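Local coordinates for possible sortase-like protein (PDB 5UUS) that is probably a cysteine transpeptidase of the sortase family, thought to act on proteins bound for the bacterial cell surface, and probably has hydrolase activity, at residues M44-P47 / D52-F55; G139-E144 / H208-E213. All blocks are in the same frame, centred on the assembly; numbering follows the deposited sequence.

Interaction 1 of 2, residues M44-P47 / D52-F55; sequences MYIP and DFQF
The closing end of the beta hairpin made by strands 40-45 and 54-59 is where Met44 and Phe55 pair, antiparallel and hydrogen-bonded. Met44 N donates a hydrogen bond to Phe55 O at 2.8 Å, nearly straight at 167°, and Phe55 N donates one back to Met44 O at 3.1 Å. The same Met44 O also takes a CA-H contact from Gln54, with CA and O 3.2 Å apart. Further toward the turn, side chains meet as well. Phe53, its CG anti to the backbone N (chi1 -171°), swings its ring alongside Ile46, both pointing the same way; ring atom CE2 of Phe53 lies 3.7 Å from CG1 and 3.8 Å from CD1 of Ile46. Phe55 CE2 sits 3.5 Å above the plane of the Phe53 ring, toward its rim. On the face opposite Met44 and Phe55, Tyr45 and Gln54 run side by side, with ring and amide planes 65° apart and Tyr45 CE2 3.8 Å from Gln54 OE1. The Tyr45 hydroxyl itself is bonded to Glu113. Ile110 of strand 109-114 touches Met44 and Ile46, while Phe49 from the connecting loop meets the Phe53 ring edge-to-face. The result is an antiparallel beta hairpin with an aromatic-aliphatic cluster at its loop end, set within the sheet of the sortase beta-barrel fold.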
loop_
_atom_site.group_PDB
_atom_site.type_symbol
_atom_site.label_atom_id
_atom_site.label_comp_id
_atom_site.label_asym_id
_atom_site.label_seq_id
_atom_site.Cartn_x
_atom_site.Cartn_y
_atom_site.Cartn_z
ATOM N N MET A 44 1.817 -6.623 -6.560
ATOM C CA MET A 44 1.557 -5.182 -6.675
ATOM C C MET A 44 2.085 -4.594 -7.974
ATOM O O MET A 44 3.123 -5.014 -8.483
ATOM C CB MET A 44 2.138 -4.402 -5.478
ATOM C CG MET A 44 3.658 -4.476 -5.303
ATOM S SD MET A 44 4.212 -3.397 -3.930
ATOM C CE MET A 44 4.019 -1.769 -4.638
ATOM N N TYR A 45 1.335 -3.627 -8.495
ATOM C CA TYR A 45 1.674 -2.908 -9.707
ATOM C C TYR A 45 1.650 -1.393 -9.437
ATOM O O TYR A 45 0.770 -0.887 -8.735
ATOM C CB TYR A 45 0.688 -3.204 -10.840
ATOM C CG TYR A 45 0.332 -4.644 -11.087
ATOM C CD1 TYR A 45 -0.506 -5.336 -10.219
ATOM C CD2 TYR A 45 0.757 -5.285 -12.238
ATOM C CE1 TYR A 45 -0.867 -6.662 -10.479
ATOM C CE2 TYR A 45 0.407 -6.608 -12.502
ATOM C CZ TYR A 45 -0.406 -7.284 -11.615
ATOM O OH TYR A 45 -0.765 -8.587 -11.876
ATOM N N ILE A 46 2.585 -0.675 -10.046
ATOM C CA ILE A 46 2.568 0.785 -10.018
ATOM C C ILE A 46 2.642 1.271 -11.460
ATOM O O ILE A 46 3.739 1.375 -12.011
ATOM C CB ILE A 46 3.735 1.350 -9.195
ATOM C CG1 ILE A 46 3.716 0.743 -7.783
ATOM C CG2 ILE A 46 3.671 2.881 -9.175
ATOM C CD1 ILE A 46 4.729 1.358 -6.806
ATOM N N PRO A 47 1.475 1.543 -12.083
ATOM C CA PRO A 47 1.376 1.838 -13.521
ATOM C C PRO A 47 2.229 3.051 -13.916
ATOM O O PRO A 47 2.774 3.093 -15.011
ATOM C CB PRO A 47 -0.120 2.108 -13.722
ATOM C CG PRO A 47 -0.785 1.342 -12.598
ATOM C CD PRO A 47 0.151 1.484 -11.435
ATOM N N ASP A 52 5.905 -3.097 -16.848
ATOM C CA ASP A 52 6.819 -4.145 -16.424
ATOM C C ASP A 52 7.024 -4.151 -14.903
ATOM O O ASP A 52 7.529 -5.127 -14.337
ATOM C CB ASP A 52 8.159 -3.992 -17.149
ATOM C CG ASP A 52 8.040 -4.242 -18.644
ATOM O OD1 ASP A 52 7.095 -4.949 -19.054
ATOM O OD2 ASP A 52 8.894 -3.739 -19.404
ATOM N N PHE A 53 6.620 -3.071 -14.234
ATOM C CA PHE A 53 6.796 -2.997 -12.787
ATOM C C PHE A 53 5.725 -3.816 -12.080
ATOM O O PHE A 53 4.566 -3.422 -12.027
ATOM C CB PHE A 53 6.756 -1.549 -12.288
ATOM C CG PHE A 53 7.141 -1.398 -10.833
ATOM C CD1 PHE A 53 8.432 -1.021 -10.477
ATOM C CD2 PHE A 53 6.216 -1.639 -9.823
ATOM C CE1 PHE A 53 8.790 -0.884 -9.149
ATOM C CE2 PHE A 53 6.568 -1.510 -8.490
ATOM C CZ PHE A 53 7.862 -1.134 -8.159
ATOM N N GLN A 54 6.123 -4.961 -11.544
ATOM C CA GLN A 54 5.227 -5.775 -10.732
ATOM C C GLN A 54 6.070 -6.654 -9.833
ATOM O O GLN A 54 7.120 -7.166 -10.229
ATOM C CB GLN A 54 4.285 -6.621 -11.598
ATOM C CG GLN A 54 4.977 -7.625 -12.467
ATOM C CD GLN A 54 3.998 -8.385 -13.320
ATOM O OE1 GLN A 54 3.475 -7.858 -14.303
ATOM N NE2 GLN A 54 3.719 -9.627 -12.938
ATOM N N PHE A 55 5.628 -6.784 -8.601
ATOM C CA PHE A 55 6.353 -7.568 -7.631
ATOM C C PHE A 55 5.381 -8.432 -6.859
ATOM O O PHE A 55 4.310 -7.968 -6.502
ATOM C CB PHE A 55 7.097 -6.659 -6.681
ATOM C CG PHE A 55 8.354 -6.078 -7.272
ATOM C CD1 PHE A 55 9.559 -6.750 -7.144
ATOM C CD2 PHE A 55 8.316 -4.870 -7.960
ATOM C CE1 PHE A 55 10.729 -6.220 -7.689
ATOM C CE2 PHE A 55 9.478 -4.333 -8.519
ATOM C CZ PHE A 55 10.675 -5.009 -8.379
#

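Interaction 2 of 2, residues G139-E144 / H208-E213; sequences GCFTPE and HAMLTE
With CG anti to its carbonyl carbon (chi1 -60°), Phe141 sends its ring from the loop ahead of helix 143-151 toward strand 204-216, where Met210, its CG anti to the backbone N (chi1 177°), directs its side chain obliquely across that of Phe141. The closest touch comes early in the methionine: Met210 CB is 3.5 Å from Phe141 CE1. The end of the methionine turns at chi3, and its SD lies 4.9 Å from the centroid of the Phe141 ring, 35° off the ring normal. This is a Met-aromatic contact of oblique geometry. Met210 O meets the ring in its plane, at the edge, 3.7 Å from CE1.

Thr212 closes on the same part of the ring with its methyl. Its CG2 stands 3.6 Å from Phe141 CD1, the two side chains crossing at about a right angle, while OG1 makes a weak hydrogen bond to Val120 O. Thr212 and Glu213 both face Val120, a classic beta bulge in the strand. Within the loop, Cys140 SG lies 3.6 Å above one face of the Phe141 ring, displaced toward its rim, and its disulfide joins this loop to Cys107, just ahead of strand 109-114. No hydrogen bond links the two segments directly, so the contact between them is chiefly apolar packing.

Thr142 occupies the N-cap of helix 143-151, its OG1 accepting from Gln145 N, and Gln145 in turn reaches back to Leu211 O. Ile149 of that helix touches both Phe141 and Met210. The contact thus packs the loop leading into helix 143-151 against strand 204-216, which itself lies between strands 117-123 and 188-193.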
loop_
_atom_site.group_PDB
_atom_site.type_symbol
_atom_site.label_atom_id
_atom_site.label_comp_id
_atom_site.label_asym_id
_atom_site.label_seq_id
_atom_site.Cartn_x
_atom_site.Cartn_y
_atom_site.Cartn_z
ATOM N N GLY A 139 -8.642 15.336 -6.491
ATOM C CA GLY A 139 -8.298 14.792 -7.788
ATOM C C GLY A 139 -8.571 13.300 -7.958
ATOM O O GLY A 139 -8.704 12.834 -9.089
ATOM N N CYS A 140 -8.648 12.540 -6.866
ATOM C CA CYS A 140 -8.851 11.091 -7.002
ATOM C C CYS A 140 -9.580 10.428 -5.835
ATOM O O CYS A 140 -9.918 9.261 -5.919
ATOM C CB CYS A 140 -7.505 10.387 -7.204
ATOM S SG CYS A 140 -6.342 10.648 -5.868
ATOM N N PHE A 141 -9.801 11.151 -4.741
ATOM C CA PHE A 141 -10.547 10.583 -3.625
ATOM C C PHE A 141 -11.997 11.075 -3.626
ATOM O O PHE A 141 -12.336 12.000 -4.359
ATOM C CB PHE A 141 -9.846 10.927 -2.308
ATOM C CG PHE A 141 -8.441 10.387 -2.223
ATOM C CD1 PHE A 141 -8.216 9.033 -2.010
ATOM C CD2 PHE A 141 -7.351 11.226 -2.362
ATOM C CE1 PHE A 141 -6.931 8.517 -1.947
ATOM C CE2 PHE A 141 -6.056 10.729 -2.289
ATOM C CZ PHE A 141 -5.845 9.366 -2.063
ATOM N N THR A 142 -12.849 10.466 -2.804
ATOM C CA THR A 142 -14.221 10.948 -2.662
ATOM C C THR A 142 -14.186 12.291 -1.922
ATOM O O THR A 142 -13.171 12.636 -1.301
ATOM C CB THR A 142 -15.095 9.936 -1.917
ATOM O OG1 THR A 142 -14.696 9.889 -0.547
ATOM C CG2 THR A 142 -14.918 8.520 -2.525
ATOM N N PRO A 143 -15.271 13.079 -2.032
ATOM C CA PRO A 143 -15.297 14.354 -1.310
ATOM C C PRO A 143 -15.202 14.103 0.182
ATOM O O PRO A 143 -14.539 14.854 0.883
ATOM C CB PRO A 143 -16.646 14.978 -1.706
ATOM C CG PRO A 143 -17.384 13.916 -2.493
ATOM C CD PRO A 143 -16.369 12.956 -3.008
ATOM N N GLU A 144 -15.813 13.019 0.642
ATOM C CA GLU A 144 -15.724 12.617 2.043
ATOM C C GLU A 144 -14.290 12.240 2.461
ATOM O O GLU A 144 -13.803 12.681 3.503
ATOM C CB GLU A 144 -16.680 11.450 2.312
ATOM C CG GLU A 144 -18.166 11.811 2.104
ATOM C CD GLU A 144 -18.607 11.891 0.623
ATOM O OE1 GLU A 144 -17.891 11.395 -0.282
ATOM O OE2 GLU A 144 -19.687 12.465 0.365
ATOM N N HIS A 208 2.403 6.663 2.110
ATOM C CA HIS A 208 1.034 6.249 2.447
ATOM C C HIS A 208 0.119 6.492 1.255
ATOM O O HIS A 208 0.164 7.553 0.609
ATOM C CB HIS A 208 0.482 7.018 3.668
ATOM C CG HIS A 208 1.142 6.681 4.966
ATOM N ND1 HIS A 208 1.223 5.386 5.455
ATOM C CD2 HIS A 208 1.738 7.468 5.899
ATOM C CE1 HIS A 208 1.839 5.394 6.625
ATOM N NE2 HIS A 208 2.167 6.649 6.913
ATOM N N ALA A 209 -0.706 5.502 0.964
ATOM C CA ALA A 209 -1.718 5.611 -0.070
ATOM C C ALA A 209 -3.059 5.152 0.548
ATOM O O ALA A 209 -3.089 4.291 1.432
ATOM C CB ALA A 209 -1.332 4.738 -1.287
ATOM N N MET A 210 -4.153 5.722 0.073
ATOM C CA MET A 210 -5.469 5.443 0.613
ATOM C C MET A 210 -6.311 4.661 -0.401
ATOM O O MET A 210 -6.286 4.940 -1.613
ATOM C CB MET A 210 -6.173 6.750 1.016
ATOM C CG MET A 210 -7.603 6.543 1.526
ATOM S SD MET A 210 -8.368 8.031 2.203
ATOM C CE MET A 210 -7.340 8.280 3.679
ATOM N N LEU A 211 -7.083 3.709 0.121
ATOM C CA LEU A 211 -7.880 2.773 -0.683
ATOM C C LEU A 211 -9.087 3.447 -1.322
ATOM O O LEU A 211 -9.886 4.090 -0.623
ATOM C CB LEU A 211 -8.346 1.602 0.194
ATOM C CG LEU A 211 -9.195 0.483 -0.429
ATOM C CD1 LEU A 211 -8.315 -0.397 -1.311
ATOM C CD2 LEU A 211 -9.793 -0.362 0.700
ATOM N N THR A 212 -9.227 3.272 -2.639
ATOM C CA THR A 212 -10.312 3.899 -3.404
ATOM C C THR A 212 -11.165 2.855 -4.132
ATOM O O THR A 212 -12.311 3.123 -4.476
ATOM C CB THR A 212 -9.775 4.913 -4.461
ATOM O OG1 THR A 212 -8.953 4.222 -5.411
ATOM C CG2 THR A 212 -8.929 6.025 -3.795
ATOM N N GLU A 213 -10.588 1.687 -4.394
ATOM C CA GLU A 213 -11.335 0.557 -4.971
ATOM C C GLU A 213 -10.962 -0.758 -4.314
ATOM O O GLU A 213 -9.788 -0.991 -4.015
ATOM C CB GLU A 213 -11.070 0.406 -6.461
ATOM C CG GLU A 213 -11.547 1.484 -7.370
ATOM C CD GLU A 213 -11.195 1.150 -8.823
ATOM O OE1 GLU A 213 -11.775 0.181 -9.385
ATOM O OE2 GLU A 213 -10.312 1.836 -9.389
#

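In the fold
Interactions 1 and 2 lie in different parts of one mixed sheet, their centres 19 Å apart and their nearest atoms about 9 Å apart, without touching. The sheet connects them: strand 40-45 pairs with strand 109-114, that with 117-123, and that with 204-216. Interaction 1 is local, joining neighbouring strands of a hairpin, whereas interaction 2 brings together segments 64 residues apart at their closest ends. Interaction 1 is the nearer to the predicted active site, with the Phe55 side chain about 9 Å from that of His90; a bound methylpentanediol, probably from the crystallisation liquor, lies about 6 Å from the Tyr45 side chain. Interaction 2 lies away from the predicted catalytic residues.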